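Local coordinates for heme-binding protein A / AI-2 binding protein A (Helicobacter pylori SS1, PDB 6OFQ) that binds peptides in the periplasm as the substrate-binding protein of an ABC transporter, and probably delivers them to it for uptake, at residues L33-G38 / I263-G268; V100-T105 / V112-K117; K117-S122 / L184-K189; P269-V274 / Y504-H509. One frame throughout, in Å; residues are numbered along the deposited sequence.

Contact 1 (L33-G38 / I263-G268); sequences LVFARG and IMLMTG
Phe35 pairs with Leu265 and Ala36 with Met266 in two successive parallel bridges between strand 32-37 and strand 265-266. Ala36 sits between two bonds. Its N donates to Leu265 O at 2.9 Å, and its O accepts from Thr267 N at 3.1 Å. Val34 O takes Met264 N at 2.9 Å and, more weakly, Leu265 N. Met264 reaches beside Leu33 and Val34 with its sulfur. SD is placed by a near-extended chi2 (159°) and accepts a weak hydrogen bond from Val34 N at 3.4 Å.

Phe35 and Leu265 share one face of the sheet. Leu265 CD2 lies at the edge of the Phe35 ring, in its plane, 3.7 Å from CD2. The same methyl also meets Leu33 CD2. Further along, Thr267 CG2 approaches Phe35 CZ at 3.7 Å. The hydroxyl of Thr267 stands between the backbone N and the carbonyl carbon (chi1 58°). It shares a water with Gly38 N, which donates to that water. The opposite face carries Ala36 and Met266. Here Ile263 packs by CD1 and CG2 against Ala36 CB, and CG2 meets Val34 CG1 at 3.8 Å, the two side chains crossing at about a right angle.

The guanidinium of Arg37 turns to Glu53 in a salt bridge and to Thr247. Strand 265-266 is the outermost strand of its five-stranded mixed sheet, and strand 242-247 flanks strand 32-37 on its other side. Helix 251-259 packs against Ala36, Ile263 and Met266, while Leu265 touches strand 497-510.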
loop_
_atom_site.group_PDB
_atom_site.type_symbol
_atom_site.label_atom_id
_atom_site.label_comp_id
_atom_site.label_asym_id
_atom_site.label_seq_id
_atom_site.Cartn_x
_atom_site.Cartn_y
_atom_site.Cartn_z
ATOM N N LEU A 33 11.939 -1.536 -20.420
ATOM C CA LEU A 33 10.512 -1.409 -20.147
ATOM C C LEU A 33 10.208 0.004 -19.707
ATOM O O LEU A 33 10.873 0.539 -18.820
ATOM C CB LEU A 33 10.102 -2.371 -19.028
ATOM C CG LEU A 33 8.662 -2.230 -18.521
ATOM C CD1 LEU A 33 7.671 -2.743 -19.536
ATOM C CD2 LEU A 33 8.426 -2.957 -17.205
ATOM N N VAL A 34 9.246 0.628 -20.380
ATOM C CA VAL A 34 8.748 1.980 -19.997
ATOM C C VAL A 34 7.388 1.808 -19.329
ATOM O O VAL A 34 6.418 1.431 -20.005
ATOM C CB VAL A 34 8.681 2.958 -21.174
ATOM C CG1 VAL A 34 8.330 4.338 -20.635
ATOM C CG2 VAL A 34 10.045 3.076 -21.834
ATOM N N PHE A 35 7.343 2.035 -18.025
ATOM C CA PHE A 35 6.137 1.888 -17.198
ATOM C C PHE A 35 5.677 3.316 -16.930
ATOM O O PHE A 35 6.507 4.168 -16.613
ATOM C CB PHE A 35 6.564 1.228 -15.899
ATOM C CG PHE A 35 5.523 1.063 -14.840
ATOM C CD1 PHE A 35 5.290 2.034 -13.893
ATOM C CD2 PHE A 35 4.819 -0.105 -14.687
ATOM C CE1 PHE A 35 4.348 1.844 -12.887
ATOM C CE2 PHE A 35 3.892 -0.323 -13.678
ATOM C CZ PHE A 35 3.655 0.686 -12.773
ATOM N N ALA A 36 4.381 3.543 -16.984
ATOM C CA ALA A 36 3.868 4.865 -16.652
ATOM C C ALA A 36 2.759 4.746 -15.614
ATOM O O ALA A 36 1.954 3.825 -15.566
ATOM C CB ALA A 36 3.330 5.554 -17.916
ATOM N N ARG A 37 2.679 5.812 -14.818
ATOM C CA ARG A 37 1.787 5.908 -13.692
ATOM C C ARG A 37 1.466 7.351 -13.405
ATOM O O ARG A 37 2.045 8.281 -13.969
ATOM C CB ARG A 37 2.368 5.157 -12.505
ATOM C CG ARG A 37 3.802 5.491 -12.133
ATOM C CD ARG A 37 3.974 6.834 -11.449
ATOM N NE ARG A 37 5.333 7.116 -10.969
ATOM C CZ ARG A 37 5.943 6.583 -9.915
ATOM N NH1 ARG A 37 5.283 5.686 -9.230
ATOM N NH2 ARG A 37 7.184 6.849 -9.633
ATOM N N GLY A 38 0.482 7.601 -12.575
ATOM C CA GLY A 38 -0.112 8.906 -12.379
ATOM C C GLY A 38 0.544 9.868 -11.450
ATOM O O GLY A 38 0.405 11.076 -11.630
ATOM N N ILE A 263 4.965 4.661 -24.153
ATOM C CA ILE A 263 5.119 3.872 -22.906
ATOM C C ILE A 263 4.548 2.491 -23.222
ATOM O O ILE A 263 3.874 2.261 -24.229
ATOM C CB ILE A 263 4.428 4.520 -21.681
ATOM C CG1 ILE A 263 2.914 4.592 -21.844
ATOM C CG2 ILE A 263 5.020 5.904 -21.486
ATOM C CD1 ILE A 263 2.167 3.598 -21.036
ATOM N N MET A 264 4.797 1.495 -22.366
ATOM C CA MET A 264 4.581 0.085 -22.670
ATOM C C MET A 264 3.634 -0.633 -21.709
ATOM O O MET A 264 3.137 -1.710 -22.029
ATOM C CB MET A 264 5.897 -0.665 -22.740
ATOM C CG MET A 264 6.866 -0.083 -23.768
ATOM S SD MET A 264 8.583 -0.517 -23.478
ATOM C CE MET A 264 8.579 -2.247 -23.785
ATOM N N LEU A 265 3.461 -0.082 -20.520
ATOM C CA LEU A 265 2.677 -0.728 -19.454
ATOM C C LEU A 265 2.274 0.444 -18.566
ATOM O O LEU A 265 3.100 1.296 -18.248
ATOM C CB LEU A 265 3.541 -1.751 -18.713
ATOM C CG LEU A 265 3.207 -2.262 -17.309
ATOM C CD1 LEU A 265 2.020 -3.123 -17.477
ATOM C CD2 LEU A 265 4.329 -3.139 -16.789
ATOM N N MET A 266 1.023 0.473 -18.130
ATOM C CA MET A 266 0.547 1.584 -17.302
ATOM C C MET A 266 -0.454 1.163 -16.240
ATOM O O MET A 266 -1.260 0.255 -16.436
ATOM C CB MET A 266 -0.040 2.742 -18.104
ATOM C CG MET A 266 -1.080 2.260 -19.062
ATOM S SD MET A 266 -2.096 3.537 -19.849
ATOM C CE MET A 266 -3.234 4.090 -18.571
ATOM N N THR A 267 -0.430 1.883 -15.123
ATOM C CA THR A 267 -1.469 1.732 -14.114
ATOM C C THR A 267 -2.411 2.919 -14.240
ATOM O O THR A 267 -2.092 3.975 -14.836
ATOM C CB THR A 267 -0.845 1.627 -12.695
ATOM O OG1 THR A 267 -0.050 2.799 -12.450
ATOM C CG2 THR A 267 -0.045 0.296 -12.620
ATOM N N GLY A 268 -3.575 2.706 -13.632
ATOM C CA GLY A 268 -4.510 3.823 -13.446
ATOM C C GLY A 268 -5.265 4.280 -14.685
ATOM O O GLY A 268 -5.444 5.498 -14.845
HETATM O O HOH W 1 -0.859 5.254 -11.344
#

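Contact 2 (V100-T105 / V112-K117); sequences VYFHQT and VEFSAK
Tyr101 and Glu113 form a single backbone bridge at the neck of a loop between strand 91-96 and helix 116-127. Two hydrogen bonds close it. Phe114 N donates to Val100 O at 2.8 Å, and Phe102 N donates to Val112 O at 3.0 Å. Water 2 adds a further link, accepting from Val100 N and donating to Phe114 O.

The aliphatic part of Glu113 lies against the tyrosine ring. Its CG is anti to the backbone N (chi1 -173°), which places it over one face, and CB is 3.5 Å from Tyr101 CE1. The carboxylate reaches back to Gly99 N through OE2. Phe102 packs more deeply. Its CD2 meets Val112 CG2 at 3.8 Å, and its CE2 meets Phe114 CB at 4.0 Å. Val100 and Phe114 lie side by side and point the same way, with CG1 of Val100 4.0 Å from CB of Phe114.

Leu79 of strand 75-85 touches both Val100 and Phe114. Phe114 also touches Leu96 of strand 91-96 and Val119 of helix 116-127.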
loop_
_atom_site.group_PDB
_atom_site.type_symbol
_atom_site.label_atom_id
_atom_site.label_comp_id
_atom_site.label_asym_id
_atom_site.label_seq_id
_atom_site.Cartn_x
_atom_site.Cartn_y
_atom_site.Cartn_z
ATOM N N VAL A 100 25.582 -12.054 -0.322
ATOM C CA VAL A 100 24.714 -11.073 -0.987
ATOM C C VAL A 100 25.449 -9.763 -0.811
ATOM O O VAL A 100 25.862 -9.366 0.285
ATOM C CB VAL A 100 23.385 -11.000 -0.228
ATOM C CG1 VAL A 100 22.534 -9.847 -0.765
ATOM C CG2 VAL A 100 22.672 -12.336 -0.256
ATOM N N TYR A 101 25.500 -8.974 -1.891
ATOM C CA TYR A 101 26.144 -7.691 -1.876
ATOM C C TYR A 101 25.141 -6.568 -2.144
ATOM O O TYR A 101 24.243 -6.749 -2.991
ATOM C CB TYR A 101 27.287 -7.638 -2.903
ATOM C CG TYR A 101 28.426 -8.545 -2.434
ATOM C CD1 TYR A 101 29.368 -8.028 -1.568
ATOM C CD2 TYR A 101 28.492 -9.879 -2.771
ATOM C CE1 TYR A 101 30.351 -8.794 -0.984
ATOM C CE2 TYR A 101 29.462 -10.683 -2.193
ATOM C CZ TYR A 101 30.361 -10.128 -1.315
ATOM O OH TYR A 101 31.360 -10.871 -0.724
ATOM N N PHE A 102 25.368 -5.422 -1.505
ATOM C CA PHE A 102 24.632 -4.220 -1.830
ATOM C C PHE A 102 25.071 -3.656 -3.185
ATOM O O PHE A 102 26.216 -3.808 -3.593
ATOM C CB PHE A 102 24.755 -3.164 -0.743
ATOM C CG PHE A 102 23.933 -3.452 0.485
ATOM C CD1 PHE A 102 22.601 -3.121 0.533
ATOM C CD2 PHE A 102 24.553 -4.096 1.563
ATOM C CE1 PHE A 102 21.841 -3.398 1.672
ATOM C CE2 PHE A 102 23.789 -4.359 2.696
ATOM C CZ PHE A 102 22.482 -3.944 2.783
ATOM N N HIS A 103 24.144 -2.931 -3.805
ATOM C CA HIS A 103 24.447 -2.316 -5.114
ATOM C C HIS A 103 25.674 -1.402 -5.090
ATOM O O HIS A 103 25.942 -0.745 -4.111
ATOM C CB HIS A 103 23.299 -1.410 -5.520
ATOM C CG HIS A 103 22.009 -2.142 -5.638
ATOM N ND1 HIS A 103 20.821 -1.542 -5.314
ATOM C CD2 HIS A 103 21.717 -3.386 -6.059
ATOM C CE1 HIS A 103 19.842 -2.414 -5.473
ATOM N NE2 HIS A 103 20.350 -3.534 -5.951
ATOM N N GLN A 104 26.346 -1.314 -6.228
ATOM C CA GLN A 104 27.325 -0.238 -6.408
ATOM C C GLN A 104 26.763 0.752 -7.445
ATOM O O GLN A 104 26.236 0.280 -8.441
ATOM C CB GLN A 104 28.621 -0.842 -6.920
ATOM C CG GLN A 104 29.394 -1.593 -5.833
ATOM C CD GLN A 104 30.487 -2.447 -6.465
ATOM O OE1 GLN A 104 30.171 -3.443 -7.109
ATOM N NE2 GLN A 104 31.752 -1.982 -6.419
ATOM N N THR A 105 26.903 2.040 -7.177
ATOM C CA THR A 105 26.367 3.072 -8.045
ATOM C C THR A 105 27.440 4.153 -8.137
ATOM O O THR A 105 28.435 4.097 -7.383
ATOM C CB THR A 105 25.127 3.674 -7.390
ATOM O OG1 THR A 105 25.530 4.320 -6.181
ATOM C CG2 THR A 105 24.008 2.644 -7.123
ATOM N N VAL A 112 29.992 -4.121 -0.522
ATOM C CA VAL A 112 29.799 -4.515 0.876
ATOM C C VAL A 112 28.786 -5.624 0.960
ATOM O O VAL A 112 27.761 -5.617 0.286
ATOM C CB VAL A 112 29.465 -3.387 1.853
ATOM C CG1 VAL A 112 30.444 -2.228 1.671
ATOM C CG2 VAL A 112 28.103 -2.800 1.659
ATOM N N GLU A 113 29.141 -6.672 1.699
ATOM C CA GLU A 113 28.292 -7.846 1.887
ATOM C C GLU A 113 27.252 -7.566 2.985
ATOM O O GLU A 113 27.536 -7.092 4.068
ATOM C CB GLU A 113 29.145 -9.081 2.264
ATOM C CG GLU A 113 28.359 -10.379 2.316
ATOM C CD GLU A 113 29.163 -11.597 2.794
ATOM O OE1 GLU A 113 30.336 -11.334 3.167
ATOM O OE2 GLU A 113 28.680 -12.741 2.855
ATOM N N PHE A 114 25.998 -7.911 2.659
ATOM C CA PHE A 114 24.867 -7.894 3.587
ATOM C C PHE A 114 25.131 -8.858 4.756
ATOM O O PHE A 114 25.616 -9.968 4.575
ATOM C CB PHE A 114 23.612 -8.317 2.808
ATOM C CG PHE A 114 22.490 -8.836 3.677
ATOM C CD1 PHE A 114 21.782 -7.990 4.498
ATOM C CD2 PHE A 114 22.196 -10.180 3.682
ATOM C CE1 PHE A 114 20.813 -8.471 5.368
ATOM C CE2 PHE A 114 21.165 -10.669 4.483
ATOM C CZ PHE A 114 20.495 -9.800 5.299
ATOM N N SER A 115 24.787 -8.403 5.938
ATOM C CA SER A 115 24.913 -9.216 7.121
ATOM C C SER A 115 23.899 -8.750 8.161
ATOM O O SER A 115 23.126 -7.784 7.998
ATOM C CB SER A 115 26.379 -9.158 7.623
ATOM O OG SER A 115 26.647 -7.898 8.175
ATOM N N ALA A 116 23.996 -9.367 9.351
ATOM C CA ALA A 116 23.055 -9.119 10.397
ATOM C C ALA A 116 22.999 -7.661 10.840
ATOM O O ALA A 116 21.945 -7.154 11.253
ATOM C CB ALA A 116 23.335 -10.061 11.552
ATOM N N LYS A 117 24.123 -6.940 10.789
ATOM C CA LYS A 117 24.095 -5.542 11.192
ATOM C C LYS A 117 23.179 -4.657 10.347
ATOM O O LYS A 117 22.689 -3.647 10.830
ATOM C CB LYS A 117 25.502 -4.927 11.216
ATOM C CG LYS A 117 26.165 -4.649 9.881
ATOM C CD LYS A 117 27.500 -3.950 10.130
ATOM C CE LYS A 117 28.093 -3.375 8.857
ATOM N NZ LYS A 117 29.476 -2.853 9.048
HETATM O O HOH W 2 25.152 -11.930 2.603
HETATM O O HOH W 3 27.894 -2.100 -1.779
#

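Contact 3 (K117-S122 / L184-K189); sequences KDVLFS and LSILSK
Asp118 and Ser122, one turn apart on helix 116-127, grip the backbone of the 184-189 loop. Asp118 OD1 accepts from Lys189 N at 2.9 Å, nearly along its C-O axis. Ser122 OG accepts from Leu187 N at 2.8 Å and donates to Asp118 O. That carbonyl also takes Ser122 N, which arrives from the other face of its plane. The hydroxyl thus accepts one bond and donates another, which fixes its rotation.

Packing is close around these bonds. Ile186 CG2 lies 3.7 Å from Asp118 CB, and Leu187 CB comes to the edge of the Phe121 ring. Phe121 CG is anti to its backbone N (chi1 172°), and the ring crosses Lys189 obliquely, with CD1 3.6 Å from Lys189 CD.

The lysine side is looser. Lys117 is exposed and meets Lys189 only loosely. Both ammonium groups turn to other acids, Lys117 to Asp190 and Lys189 to Asp193. A water bridges Asp118 OD1 and Ser188 OG.

Asp118 OD2 also accepts from Ser115 N, while Ser188 N-caps helix 189-197. The chemistry therefore ties two helix starts together through one carboxylate, whose negative charge would probably be stabilised by the N-H groups at the starts of the two helices.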
loop_
_atom_site.group_PDB
_atom_site.type_symbol
_atom_site.label_atom_id
_atom_site.label_comp_id
_atom_site.label_asym_id
_atom_site.label_seq_id
_atom_site.Cartn_x
_atom_site.Cartn_y
_atom_site.Cartn_z
ATOM N N LYS A 117 24.123 -6.940 10.789
ATOM C CA LYS A 117 24.095 -5.542 11.192
ATOM C C LYS A 117 23.179 -4.657 10.347
ATOM O O LYS A 117 22.689 -3.647 10.830
ATOM C CB LYS A 117 25.502 -4.927 11.216
ATOM C CG LYS A 117 26.165 -4.649 9.881
ATOM C CD LYS A 117 27.500 -3.950 10.130
ATOM C CE LYS A 117 28.093 -3.375 8.857
ATOM N NZ LYS A 117 29.476 -2.853 9.048
ATOM N N ASP A 118 22.920 -5.080 9.119
ATOM C CA ASP A 118 22.055 -4.318 8.218
ATOM C C ASP A 118 20.596 -4.547 8.619
ATOM O O ASP A 118 19.768 -3.641 8.523
ATOM C CB ASP A 118 22.254 -4.714 6.774
ATOM C CG ASP A 118 23.730 -4.565 6.351
ATOM O OD1 ASP A 118 24.111 -3.384 6.524
ATOM O OD2 ASP A 118 24.326 -5.528 5.827
ATOM N N VAL A 119 20.281 -5.742 9.104
ATOM C CA VAL A 119 18.941 -6.020 9.661
ATOM C C VAL A 119 18.717 -5.189 10.915
ATOM O O VAL A 119 17.699 -4.559 11.090
ATOM C CB VAL A 119 18.719 -7.509 9.873
ATOM C CG1 VAL A 119 17.314 -7.781 10.360
ATOM C CG2 VAL A 119 19.018 -8.328 8.624
ATOM N N LEU A 120 19.673 -5.246 11.857
ATOM C CA LEU A 120 19.634 -4.428 13.051
ATOM C C LEU A 120 19.478 -2.984 12.684
ATOM O O LEU A 120 18.625 -2.307 13.234
ATOM C CB LEU A 120 20.877 -4.625 13.947
ATOM C CG LEU A 120 21.076 -6.012 14.559
ATOM C CD1 LEU A 120 22.282 -5.933 15.511
ATOM C CD2 LEU A 120 19.829 -6.398 15.333
ATOM N N PHE A 121 20.278 -2.447 11.761
ATOM C CA PHE A 121 20.087 -1.040 11.454
ATOM C C PHE A 121 18.688 -0.707 10.940
ATOM O O PHE A 121 18.030 0.227 11.380
ATOM C CB PHE A 121 21.062 -0.670 10.342
ATOM C CG PHE A 121 20.840 0.737 9.767
ATOM C CD1 PHE A 121 20.964 1.873 10.541
ATOM C CD2 PHE A 121 20.373 0.869 8.473
ATOM C CE1 PHE A 121 20.750 3.134 10.027
ATOM C CE2 PHE A 121 20.109 2.150 7.973
ATOM C CZ PHE A 121 20.254 3.241 8.753
ATOM N N SER A 122 18.203 -1.552 10.039
ATOM C CA SER A 122 16.943 -1.283 9.343
ATOM C C SER A 122 15.736 -1.299 10.255
ATOM O O SER A 122 14.809 -0.539 10.052
ATOM C CB SER A 122 16.797 -2.274 8.193
ATOM O OG SER A 122 17.828 -2.118 7.226
ATOM N N LEU A 184 9.924 -2.811 5.967
ATOM C CA LEU A 184 10.959 -3.607 6.602
ATOM C C LEU A 184 12.029 -4.029 5.627
ATOM O O LEU A 184 12.767 -5.010 5.859
ATOM C CB LEU A 184 10.334 -4.783 7.349
ATOM C CG LEU A 184 9.436 -4.340 8.481
ATOM C CD1 LEU A 184 8.748 -5.564 9.091
ATOM C CD2 LEU A 184 10.145 -3.484 9.548
ATOM N N SER A 185 12.179 -3.294 4.538
ATOM C CA SER A 185 13.305 -3.433 3.653
ATOM C C SER A 185 14.678 -3.265 4.326
ATOM O O SER A 185 14.797 -2.516 5.305
ATOM C CB SER A 185 13.166 -2.354 2.590
ATOM O OG SER A 185 12.115 -2.561 1.679
ATOM N N ILE A 186 15.635 -3.999 3.795
ATOM C CA ILE A 186 16.994 -3.965 4.359
ATOM C C ILE A 186 17.862 -2.912 3.650
ATOM O O ILE A 186 18.173 -3.096 2.478
ATOM C CB ILE A 186 17.642 -5.342 4.338
ATOM C CG1 ILE A 186 16.766 -6.412 5.036
ATOM C CG2 ILE A 186 19.004 -5.288 5.024
ATOM C CD1 ILE A 186 16.219 -6.041 6.396
ATOM N N LEU A 187 18.158 -1.862 4.419
ATOM C CA LEU A 187 19.092 -0.833 3.919
ATOM C C LEU A 187 20.483 -1.166 4.419
ATOM O O LEU A 187 20.659 -2.063 5.248
ATOM C CB LEU A 187 18.675 0.514 4.481
ATOM C CG LEU A 187 17.532 1.232 3.763
ATOM C CD1 LEU A 187 16.218 0.457 3.771
ATOM C CD2 LEU A 187 17.340 2.624 4.327
ATOM N N SER A 188 21.478 -0.486 3.836
ATOM C CA SER A 188 22.870 -0.747 4.212
ATOM C C SER A 188 23.354 0.162 5.332
ATOM O O SER A 188 23.448 1.393 5.191
ATOM C CB SER A 188 23.772 -0.510 3.007
ATOM O OG SER A 188 25.157 -0.417 3.384
ATOM N N LYS A 189 23.814 -0.494 6.416
ATOM C CA LYS A 189 24.450 0.214 7.522
ATOM C C LYS A 189 25.774 0.911 7.109
ATOM O O LYS A 189 25.970 2.034 7.574
ATOM C CB LYS A 189 24.703 -0.789 8.662
ATOM C CG LYS A 189 25.307 -0.140 9.905
ATOM C CD LYS A 189 24.493 0.997 10.442
ATOM C CE LYS A 189 24.594 1.257 11.944
ATOM N NZ LYS A 189 25.709 2.125 12.359
HETATM O O HOH W 4 26.133 -2.405 5.025
#

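Contact 4 (P269-V274 / Y504-H509); sequences PNLNEV and YSVVPH
Val506 stands toward the 269-274 loop, and its two methyls meet different residues. CG1 is anti to the backbone N (chi1 -178°) and meets Val274 CG2 at 3.9 Å, the two side chains reaching toward each other tip to tip. CG1 is also 4.1 Å from Pro269 CG. The other methyl, CG2, is 4.2 Å from Leu271 CD2, and these two side chains cross obliquely.

Pro269 and Pro508 are the second pair. Their rings cross obliquely, with Pro269 CB 4.0 Å from Pro508 CG. Pro269 CG lies equally far from Pro508 CD. The ring of Pro269 also comes up to the carbonyl of Val506, with Pro269 CD 3.3 Å from its O.

No hydrogen bond joins the segments, so this is apolar packing of a loop against strand 497-510. The strand belongs to a mixed seven-stranded sheet. The loop leads from strand 265-266 into helix 274-278. It is a tight turn, in which Glu273 N donates to Asn270 O at 2.8 Å. Asn270 ND2 also makes a weak bond to Glu273 OE2, and that oxygen is bonded by Ser252 of helix 251-259 as well.

Val285 of strand 283-288 touches both Val274 and Val506 and extends the apolar patch. Phe331 adds to it at Val274. Leu258 of helix 251-259 packs on Pro508.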
loop_
_atom_site.group_PDB
_atom_site.type_symbol
_atom_site.label_atom_id
_atom_site.label_comp_id
_atom_site.label_asym_id
_atom_site.label_seq_id
_atom_site.Cartn_x
_atom_site.Cartn_y
_atom_site.Cartn_z
ATOM N N PRO A 269 -5.713 3.392 -15.574
ATOM C CA PRO A 269 -6.414 3.866 -16.775
ATOM C C PRO A 269 -7.701 4.611 -16.410
ATOM O O PRO A 269 -8.370 4.250 -15.414
ATOM C CB PRO A 269 -6.740 2.598 -17.542
ATOM C CG PRO A 269 -6.874 1.574 -16.461
ATOM C CD PRO A 269 -5.811 1.929 -15.451
ATOM N N ASN A 270 -8.129 5.512 -17.293
ATOM C CA ASN A 270 -9.525 5.907 -17.232
ATOM C C ASN A 270 -10.409 4.771 -17.684
ATOM O O ASN A 270 -10.256 4.187 -18.753
ATOM C CB ASN A 270 -9.779 7.055 -18.190
ATOM C CG ASN A 270 -9.345 8.353 -17.600
ATOM O OD1 ASN A 270 -9.438 8.602 -16.371
ATOM N ND2 ASN A 270 -8.791 9.189 -18.478
ATOM N N LEU A 271 -11.281 4.346 -16.779
ATOM C CA LEU A 271 -12.024 3.174 -17.065
ATOM C C LEU A 271 -13.042 3.244 -18.230
ATOM O O LEU A 271 -13.306 2.217 -18.871
ATOM C CB LEU A 271 -12.687 2.649 -15.781
ATOM C CG LEU A 271 -11.601 2.249 -14.766
ATOM C CD1 LEU A 271 -12.138 2.328 -13.366
ATOM C CD2 LEU A 271 -11.116 0.867 -15.172
ATOM N N ASN A 272 -13.415 4.460 -18.573
ATOM C CA ASN A 272 -14.165 4.572 -19.829
ATOM C C ASN A 272 -13.315 4.535 -21.079
ATOM O O ASN A 272 -13.894 4.632 -22.161
ATOM C CB ASN A 272 -15.058 5.796 -19.797
ATOM C CG ASN A 272 -14.312 7.079 -19.858
ATOM O OD1 ASN A 272 -13.089 7.133 -19.858
ATOM N ND2 ASN A 272 -15.078 8.166 -19.811
ATOM N N GLU A 273 -12.010 4.306 -20.993
ATOM C CA GLU A 273 -11.181 4.102 -22.181
ATOM C C GLU A 273 -10.759 2.668 -22.365
ATOM O O GLU A 273 -10.138 2.362 -23.380
ATOM C CB GLU A 273 -9.916 4.970 -22.131
ATOM C CG GLU A 273 -10.273 6.456 -22.133
ATOM C CD GLU A 273 -9.103 7.394 -21.957
ATOM O OE1 GLU A 273 -7.955 6.909 -21.956
ATOM O OE2 GLU A 273 -9.317 8.594 -21.754
ATOM N N VAL A 274 -11.076 1.792 -21.416
ATOM C CA VAL A 274 -10.610 0.439 -21.500
ATOM C C VAL A 274 -11.167 -0.308 -22.691
ATOM O O VAL A 274 -10.422 -1.033 -23.361
ATOM C CB VAL A 274 -10.978 -0.290 -20.180
ATOM C CG1 VAL A 274 -10.756 -1.790 -20.331
ATOM C CG2 VAL A 274 -10.073 0.268 -19.125
ATOM N N TYR A 504 -11.564 -3.549 -9.615
ATOM C CA TYR A 504 -10.791 -4.572 -10.282
ATOM C C TYR A 504 -9.399 -4.005 -10.598
ATOM O O TYR A 504 -9.242 -2.779 -10.743
ATOM C CB TYR A 504 -11.452 -4.884 -11.632
ATOM C CG TYR A 504 -12.799 -5.511 -11.567
ATOM C CD1 TYR A 504 -13.326 -6.070 -10.440
ATOM C CD2 TYR A 504 -13.550 -5.560 -12.729
ATOM C CE1 TYR A 504 -14.598 -6.639 -10.441
ATOM C CE2 TYR A 504 -14.799 -6.124 -12.763
ATOM C CZ TYR A 504 -15.328 -6.616 -11.626
ATOM O OH TYR A 504 -16.601 -7.187 -11.662
ATOM N N SER A 505 -8.389 -4.856 -10.636
ATOM C CA SER A 505 -7.065 -4.423 -11.103
ATOM C C SER A 505 -7.149 -4.441 -12.634
ATOM O O SER A 505 -7.357 -5.519 -13.202
ATOM C CB SER A 505 -5.919 -5.354 -10.690
ATOM O OG SER A 505 -4.726 -4.776 -11.166
ATOM N N VAL A 506 -6.858 -3.315 -13.278
ATOM C CA VAL A 506 -7.029 -3.142 -14.715
ATOM C C VAL A 506 -5.766 -2.515 -15.296
ATOM O O VAL A 506 -5.464 -1.359 -14.938
ATOM C CB VAL A 506 -8.263 -2.317 -15.094
ATOM C CG1 VAL A 506 -8.402 -2.221 -16.623
ATOM C CG2 VAL A 506 -9.500 -2.934 -14.479
ATOM N N VAL A 507 -4.965 -3.299 -16.030
ATOM C CA VAL A 507 -3.605 -2.869 -16.416
ATOM C C VAL A 507 -3.400 -3.040 -17.906
ATOM O O VAL A 507 -3.133 -4.124 -18.398
ATOM C CB VAL A 507 -2.514 -3.621 -15.621
ATOM C CG1 VAL A 507 -1.141 -3.208 -16.195
ATOM C CG2 VAL A 507 -2.561 -3.300 -14.158
ATOM N N PRO A 508 -3.529 -1.919 -18.657
ATOM C CA PRO A 508 -3.214 -2.003 -20.092
ATOM C C PRO A 508 -1.727 -2.038 -20.412
ATOM O O PRO A 508 -0.914 -1.416 -19.707
ATOM C CB PRO A 508 -3.758 -0.656 -20.606
ATOM C CG PRO A 508 -4.651 -0.109 -19.536
ATOM C CD PRO A 508 -4.038 -0.605 -18.249
ATOM N N HIS A 509 -1.349 -2.869 -21.376
ATOM C CA HIS A 509 0.032 -2.929 -21.790
ATOM C C HIS A 509 0.142 -3.390 -23.212
ATOM O O HIS A 509 -0.803 -3.888 -23.803
ATOM C CB HIS A 509 0.854 -3.823 -20.854
ATOM C CG HIS A 509 0.353 -5.216 -20.770
ATOM N ND1 HIS A 509 0.736 -6.232 -21.619
ATOM C CD2 HIS A 509 -0.569 -5.764 -19.949
ATOM C CE1 HIS A 509 0.136 -7.356 -21.282
ATOM N NE2 HIS A 509 -0.685 -7.086 -20.290
#

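The four contacts form two clusters. Contacts 1 and 4 have centres 11 Å apart and touch: Met266 N and Pro508 O, 3.1 Å apart, probably form a hydrogen bond. This joins the edge of the five-stranded sheet to strand 497-510. Contacts 2 and 3 have centres 10 Å apart, share Lys117 and helix 116-127, and meet where Phe102 packs on Ser188 and Phe114 on Ile186. The clusters are well separated, with the centres of contacts 1 and 3 30 Å apart. Along the chain, contacts 2 and 3 follow in series inside the loop closed by contact 1, and contact 4 comes after it. Strand 32-37 thus pairs with a much later segment, and residues 39-262 form a long excursion.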